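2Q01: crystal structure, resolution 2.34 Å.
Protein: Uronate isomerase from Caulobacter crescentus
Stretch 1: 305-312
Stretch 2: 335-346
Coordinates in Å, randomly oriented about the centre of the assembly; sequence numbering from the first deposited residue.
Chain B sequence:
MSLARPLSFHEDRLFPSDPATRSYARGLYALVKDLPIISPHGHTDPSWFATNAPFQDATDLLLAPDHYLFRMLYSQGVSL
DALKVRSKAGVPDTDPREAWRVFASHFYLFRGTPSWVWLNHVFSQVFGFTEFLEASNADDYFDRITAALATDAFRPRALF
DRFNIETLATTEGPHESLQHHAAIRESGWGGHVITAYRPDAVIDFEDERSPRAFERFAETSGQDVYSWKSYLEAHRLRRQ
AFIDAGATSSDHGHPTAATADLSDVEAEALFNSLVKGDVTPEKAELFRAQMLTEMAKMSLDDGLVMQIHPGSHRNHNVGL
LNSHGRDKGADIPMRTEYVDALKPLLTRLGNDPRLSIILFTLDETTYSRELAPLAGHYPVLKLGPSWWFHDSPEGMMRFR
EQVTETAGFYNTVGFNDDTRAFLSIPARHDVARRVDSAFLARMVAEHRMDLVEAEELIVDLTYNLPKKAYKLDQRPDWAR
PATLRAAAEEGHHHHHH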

ATOM      1  N   VAL B 305       9.179  15.379 -24.784  1.00 42.34           N
ATOM      2  CA  VAL B 305       9.100  14.410 -23.695  1.00 38.79           C
ATOM      3  C   VAL B 305       7.664  14.334 -23.181  1.00 39.23           C
ATOM      4  O   VAL B 305       7.039  15.344 -22.895  1.00 39.18           O
ATOM      5  CB  VAL B 305      10.084  14.764 -22.555  1.00 37.62           C
ATOM      6  CG1 VAL B 305       9.804  13.941 -21.336  1.00 23.38           C
ATOM      7  CG2 VAL B 305      11.522  14.548 -23.007  1.00 23.21           C
ATOM      8  N   MET B 306       7.140  13.122 -23.073  1.00 37.62           N
ATOM      9  CA  MET B 306       5.725  12.936 -22.840  1.00 33.17           C
ATOM     10  C   MET B 306       5.428  12.590 -21.386  1.00 30.63           C
ATOM     11  O   MET B 306       5.809  11.529 -20.909  1.00 40.31           O
ATOM     12  CB  MET B 306       5.241  11.829 -23.765  1.00 32.80           C
ATOM     13  CG  MET B 306       3.777  11.803 -24.020  1.00 49.61           C
ATOM     14  SD  MET B 306       3.485  10.549 -25.265  1.00 50.20           S
ATOM     15  CE  MET B 306       2.224   9.624 -24.415  1.00 19.35           C
ATOM     16  N   GLN B 307       4.739  13.483 -20.683  1.00 31.07           N
ATOM     17  CA  GLN B 307       4.337  13.204 -19.304  1.00 26.78           C
ATOM     18  C   GLN B 307       2.897  12.710 -19.213  1.00 29.71           C
ATOM     19  O   GLN B 307       1.971  13.387 -19.651  1.00 43.82           O
ATOM     20  CB  GLN B 307       4.497  14.441 -18.423  1.00 33.56           C
ATOM     21  CG  GLN B 307       5.850  15.111 -18.500  1.00 28.56           C
ATOM     22  CD  GLN B 307       5.879  16.419 -17.736  1.00 47.63           C
ATOM     23  OE1 GLN B 307       5.631  17.485 -18.300  1.00 47.72           O
ATOM     24  NE2 GLN B 307       6.163  16.343 -16.439  1.00 49.76           N
ATOM     25  N   ILE B 308       2.709  11.534 -18.626  1.00 33.45           N
ATOM     26  CA  ILE B 308       1.368  11.033 -18.367  1.00 32.07           C
ATOM     27  C   ILE B 308       1.009  11.182 -16.883  1.00 39.48           C
ATOM     28  O   ILE B 308       1.662  10.607 -16.006  1.00 39.71           O
ATOM     29  CB  ILE B 308       1.186   9.580 -18.877  1.00 41.98           C
ATOM     30  CG1 ILE B 308       1.541   9.499 -20.369  1.00 28.23           C
ATOM     31  CG2 ILE B 308      -0.250   9.094 -18.631  1.00 42.85           C
ATOM     32  CD1 ILE B 308       1.703   8.087 -20.896  1.00 53.47           C
ATOM     33  N   HIS B 309      -0.029  11.982 -16.634  1.00 39.62           N
ATOM     34  CA  HIS B 309      -0.587  12.245 -15.306  1.00 39.02           C
ATOM     35  C   HIS B 309      -1.999  11.652 -15.174  1.00 41.88           C
ATOM     36  O   HIS B 309      -2.983  12.399 -15.212  1.00 41.32           O
ATOM     37  CB  HIS B 309      -0.700  13.757 -15.095  1.00 41.58           C
ATOM     38  CG  HIS B 309       0.574  14.421 -14.683  1.00 46.60           C
ATOM     39  ND1 HIS B 309       1.375  15.104 -15.571  1.00 50.06           N
ATOM     40  CD2 HIS B 309       1.173  14.530 -13.475  1.00 52.83           C
ATOM     41  CE1 HIS B 309       2.420  15.596 -14.931  1.00 45.06           C
ATOM     42  NE2 HIS B 309       2.322  15.263 -13.656  1.00 48.18           N
ATOM     43  N   PRO B 310      -2.123  10.320 -15.019  1.00 38.86           N
ATOM     44  CA  PRO B 310      -3.477   9.787 -15.019  1.00 41.92           C
ATOM     45  C   PRO B 310      -4.101   9.579 -13.632  1.00 42.25           C
ATOM     46  O   PRO B 310      -3.401   9.616 -12.613  1.00 45.69           O
ATOM     47  CB  PRO B 310      -3.295   8.434 -15.704  1.00 30.29           C
ATOM     48  CG  PRO B 310      -1.891   8.008 -15.311  1.00 30.71           C
ATOM     49  CD  PRO B 310      -1.130   9.239 -14.879  1.00 41.27           C
ATOM     50  N   GLY B 311      -5.417   9.371 -13.614  1.00 32.96           N
ATOM     51  CA  GLY B 311      -6.089   8.779 -12.463  1.00 40.95           C
ATOM     52  C   GLY B 311      -6.792   9.727 -11.522  1.00 45.38           C
ATOM     53  O   GLY B 311      -7.029   9.388 -10.360  1.00 49.50           O
ATOM     54  N   SER B 312      -7.133  10.912 -12.015  1.00 41.31           N
ATOM     55  CA  SER B 312      -7.868  11.873 -11.210  1.00 42.12           C
ATOM     56  C   SER B 312      -9.353  11.904 -11.582  1.00 45.13           C
ATOM     57  O   SER B 312      -9.707  12.113 -12.742  1.00 51.42           O
ATOM     58  CB  SER B 312      -7.242  13.259 -11.345  1.00 42.70           C
ATOM     59  OG  SER B 312      -7.880  14.182 -10.487  1.00 38.45           O
ATOM     60  N   ARG B 335      -8.162   4.526  -8.260  1.00 43.30           N
ATOM     61  CA  ARG B 335      -7.354   3.332  -8.438  1.00 41.07           C
ATOM     62  C   ARG B 335      -6.941   3.284  -9.913  1.00 40.21           C
ATOM     63  O   ARG B 335      -7.790   3.373 -10.798  1.00 46.05           O
ATOM     64  CB  ARG B 335      -8.185   2.113  -8.032  1.00 38.83           C
ATOM     65  CG  ARG B 335      -7.645   0.750  -8.437  1.00 64.70           C
ATOM     66  CD  ARG B 335      -8.474  -0.359  -7.798  1.00 83.39           C
ATOM     67  NE  ARG B 335      -9.910  -0.086  -7.888  1.00102.80           N
ATOM     68  CZ  ARG B 335     -10.838  -0.617  -7.094  1.00107.80           C
ATOM     69  NH1 ARG B 335     -10.503  -1.464  -6.127  1.00113.41           N
ATOM     70  NH2 ARG B 335     -12.112  -0.293  -7.268  1.00104.22           N
ATOM     71  N   THR B 336      -5.635   3.185 -10.164  1.00 39.19           N
ATOM     72  CA  THR B 336      -5.080   3.302 -11.515  1.00 41.96           C
ATOM     73  C   THR B 336      -4.297   2.053 -11.947  1.00 43.29           C
ATOM     74  O   THR B 336      -3.650   1.402 -11.128  1.00 48.80           O
ATOM     75  CB  THR B 336      -4.208   4.574 -11.636  1.00 45.32           C
ATOM     76  OG1 THR B 336      -4.902   5.676 -11.037  1.00 55.02           O
ATOM     77  CG2 THR B 336      -3.908   4.925 -13.092  1.00 45.65           C
ATOM     78  N   GLU B 337      -4.384   1.727 -13.237  1.00 46.67           N
ATOM     79  CA  GLU B 337      -3.763   0.539 -13.820  1.00 46.12           C
ATOM     80  C   GLU B 337      -2.807   0.958 -14.940  1.00 46.18           C
ATOM     81  O   GLU B 337      -3.124   1.858 -15.722  1.00 43.32           O
ATOM     82  CB  GLU B 337      -4.856  -0.382 -14.374  1.00 46.22           C
ATOM     83  CG  GLU B 337      -4.543  -1.877 -14.329  1.00 63.15           C
ATOM     84  CD  GLU B 337      -3.638  -2.355 -15.458  1.00 66.60           C
ATOM     85  OE1 GLU B 337      -2.860  -3.309 -15.216  1.00 60.34           O
ATOM     86  OE2 GLU B 337      -3.706  -1.787 -16.575  1.00 58.72           O
ATOM     87  N   TYR B 338      -1.648   0.302 -15.017  1.00 38.46           N
ATOM     88  CA  TYR B 338      -0.617   0.650 -16.003  1.00 33.43           C
ATOM     89  C   TYR B 338      -0.205  -0.513 -16.907  1.00 31.03           C
ATOM     90  O   TYR B 338       0.126  -0.299 -18.074  1.00 43.04           O
ATOM     91  CB  TYR B 338       0.632   1.230 -15.311  1.00 42.01           C
ATOM     92  CG  TYR B 338       0.404   2.582 -14.669  1.00 40.01           C
ATOM     93  CD1 TYR B 338       0.635   3.760 -15.378  1.00 30.08           C
ATOM     94  CD2 TYR B 338      -0.050   2.679 -13.353  1.00 35.08           C
ATOM     95  CE1 TYR B 338       0.416   5.000 -14.791  1.00 36.27           C
ATOM     96  CE2 TYR B 338      -0.280   3.906 -12.763  1.00 27.27           C
ATOM     97  CZ  TYR B 338      -0.045   5.060 -13.481  1.00 45.93           C
ATOM     98  OH  TYR B 338      -0.280   6.269 -12.879  1.00 46.60           O
ATOM     99  N   VAL B 339      -0.222  -1.730 -16.366  1.00 34.47           N
ATOM    100  CA  VAL B 339       0.367  -2.907 -17.028  1.00 44.62           C
ATOM    101  C   VAL B 339      -0.355  -3.312 -18.311  1.00 46.41           C
ATOM    102  O   VAL B 339       0.276  -3.453 -19.361  1.00 53.49           O
ATOM    103  CB  VAL B 339       0.487  -4.110 -16.057  1.00 42.46           C
ATOM    104  CG1 VAL B 339       1.239  -5.268 -16.701  1.00 38.75           C
ATOM    105  CG2 VAL B 339       1.214  -3.681 -14.813  1.00 44.04           C
ATOM    106  N   ASP B 340      -1.672  -3.488 -18.225  1.00 47.69           N
ATOM    107  CA  ASP B 340      -2.485  -3.768 -19.404  1.00 45.74           C
ATOM    108  C   ASP B 340      -2.678  -2.493 -20.205  1.00 46.25           C
ATOM    109  O   ASP B 340      -2.707  -2.523 -21.437  1.00 52.57           O
ATOM    110  CB  ASP B 340      -3.849  -4.336 -19.005  1.00 52.15           C
ATOM    111  CG  ASP B 340      -3.785  -5.801 -18.587  1.00 63.69           C
ATOM    112  OD1 ASP B 340      -4.751  -6.275 -17.950  1.00 64.64           O
ATOM    113  OD2 ASP B 340      -2.778  -6.482 -18.883  1.00 76.58           O
ATOM    114  N   ALA B 341      -2.791  -1.378 -19.485  1.00 41.83           N
ATOM    115  CA  ALA B 341      -3.118  -0.081 -20.062  1.00 39.26           C
ATOM    116  C   ALA B 341      -2.088   0.421 -21.069  1.00 34.56           C
ATOM    117  O   ALA B 341      -2.444   0.787 -22.188  1.00 51.12           O
ATOM    118  CB  ALA B 341      -3.334   0.948 -18.951  1.00 30.74           C
ATOM    119  N   LEU B 342      -0.816   0.415 -20.674  1.00 35.43           N
ATOM    120  CA  LEU B 342       0.274   0.955 -21.498  1.00 33.61           C
ATOM    121  C   LEU B 342       0.795  -0.017 -22.549  1.00 37.45           C
ATOM    122  O   LEU B 342       1.595   0.367 -23.407  1.00 46.01           O
ATOM    123  CB  LEU B 342       1.440   1.418 -20.617  1.00 42.80           C
ATOM    124  CG  LEU B 342       1.232   2.553 -19.611  1.00 26.03           C
ATOM    125  CD1 LEU B 342       2.393   2.574 -18.644  1.00 43.81           C
ATOM    126  CD2 LEU B 342       1.111   3.881 -20.320  1.00 28.61           C
ATOM    127  N   LYS B 343       0.333  -1.264 -22.482  1.00 37.52           N
ATOM    128  CA  LYS B 343       0.794  -2.331 -23.378  1.00 42.87           C
ATOM    129  C   LYS B 343       0.694  -2.081 -24.905  1.00 44.35           C
ATOM    130  O   LYS B 343       1.666  -2.361 -25.606  1.00 55.95           O
ATOM    131  CB  LYS B 343       0.192  -3.694 -22.992  1.00 36.71           C
ATOM    132  CG  LYS B 343       1.081  -4.840 -23.397  1.00 25.39           C
ATOM    133  CD  LYS B 343       0.468  -6.190 -23.137  1.00 39.92           C
ATOM    134  CE  LYS B 343       1.330  -7.273 -23.784  1.00 31.43           C
ATOM    135  NZ  LYS B 343       0.769  -8.621 -23.517  1.00 33.47           N
ATOM    136  N   PRO B 344      -0.462  -1.580 -25.426  1.00 43.60           N
ATOM    137  CA  PRO B 344      -0.540  -1.259 -26.870  1.00 42.48           C
ATOM    138  C   PRO B 344       0.484  -0.245 -27.413  1.00 43.69           C
ATOM    139  O   PRO B 344       0.950  -0.397 -28.550  1.00 37.37           O
ATOM    140  CB  PRO B 344      -1.956  -0.699 -27.023  1.00 33.27           C
ATOM    141  CG  PRO B 344      -2.715  -1.325 -25.926  1.00 44.23           C
ATOM    142  CD  PRO B 344      -1.765  -1.331 -24.776  1.00 42.15           C
ATOM    143  N   LEU B 345       0.816   0.769 -26.617  1.00 43.61           N
ATOM    144  CA  LEU B 345       1.824   1.763 -26.992  1.00 37.91           C
ATOM    145  C   LEU B 345       3.233   1.194 -26.877  1.00 40.59           C
ATOM    146  O   LEU B 345       4.095   1.484 -27.713  1.00 50.14           O
ATOM    147  CB  LEU B 345       1.683   3.031 -26.135  1.00 42.60           C
ATOM    148  CG  LEU B 345       2.707   4.176 -26.191  1.00 31.14           C
ATOM    149  CD1 LEU B 345       2.976   4.672 -27.614  1.00 46.38           C
ATOM    150  CD2 LEU B 345       2.272   5.337 -25.306  1.00 30.21           C
ATOM    151  N   LEU B 346       3.456   0.380 -25.849  1.00 37.58           N
ATOM    152  CA  LEU B 346       4.771  -0.196 -25.582  1.00 35.15           C
ATOM    153  C   LEU B 346       5.133  -1.320 -26.551  1.00 39.50           C
ATOM    154  O   LEU B 346       6.311  -1.583 -26.794  1.00 41.55           O
ATOM    155  CB  LEU B 346       4.864  -0.674 -24.128  1.00 33.71           C
ATOM    156  CG  LEU B 346       4.960   0.428 -23.065  1.00 31.22           C
ATOM    157  CD1 LEU B 346       4.676  -0.129 -21.688  1.00 26.57           C
ATOM    158  CD2 LEU B 346       6.308   1.116 -23.088  1.00 46.24           C
TER
HETATM  159  O   HOH W   1      -3.007   7.575 -10.834  1.00 43.01           O

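A strand can be joined to a neighbouring segment without a single direct hydrogen bond between them, provided that its alternating side chains reach far enough. Residues 305-312 and 335-346 of this uronate isomerase illustrate the principle. The first stretch runs as a strand from Val305 to Ile308 and then loosens into a loop; the second begins extended and ends in helix. The backbones converge along their length: CA of Met306 lies 12.5 Å from CA of Leu345, CA of Ile308 lies 10.6 Å from CA of Leu342, and CA of Gly311 comes within 5.6 Å of CA of Thr336. Side-chain reach must change accordingly.

Where the gap is widest, long apolar chains span it. The strand alternation sends Met306 and Ile308 toward the second stretch, while Val305 and Gln307 remain out of reach. Met306 is extended through chi1 and chi2, both t, and chi3 near 128° lies between wells; its terminal CE ends 4.4 Å from CD2 of Leu345, whose own rotamer is t, p. Ile308, with chi1 m and chi2 t, places CD1 4.3 Å from CD2 of Leu342, which adopts the same m, t pair. These are loose van der Waals contacts between methyl groups in a buried setting. The spacing of Leu342 and Leu345, three residues apart along a helical path, lets both point toward the strand.

Closer in, the compact ring of Pro310 replaces the long chains. Its CG sits 3.4 Å from OH of Tyr338 and 3.8 Å from CE1 of the same residue, an oblique approach to the aromatic ring. The CA-to-CB bond of Tyr338 points sideways, yet chi1 near -68° and chi2 near -91° carry the phenol end nearer to the loop. Its hydroxyl is satisfied by a hydrogen bond elsewhere in the structure.

Where the backbones come closest, the first stretch has no side chain at all. CA of Gly311 is 3.6 Å from OG1 of Thr336, and an ideal CB there would fall 2.4 Å from that same OG1. The backbone angles, 100/22, independently call for glycine, since a CB would also jam against the preceding carbonyl oxygen. Thr336, with chi1 near -45°, turns OG1 to this site, where one water completes the polar link: it donates to O of Pro310 and to OG1 of Thr336, each at 2.7 Å.

Glu337 stays out of this interface and instead braces its own stretch, its OE1 accepting from N of Asp340 at 3.2 Å and its OE2 from N of Ala341 at 3.1 Å.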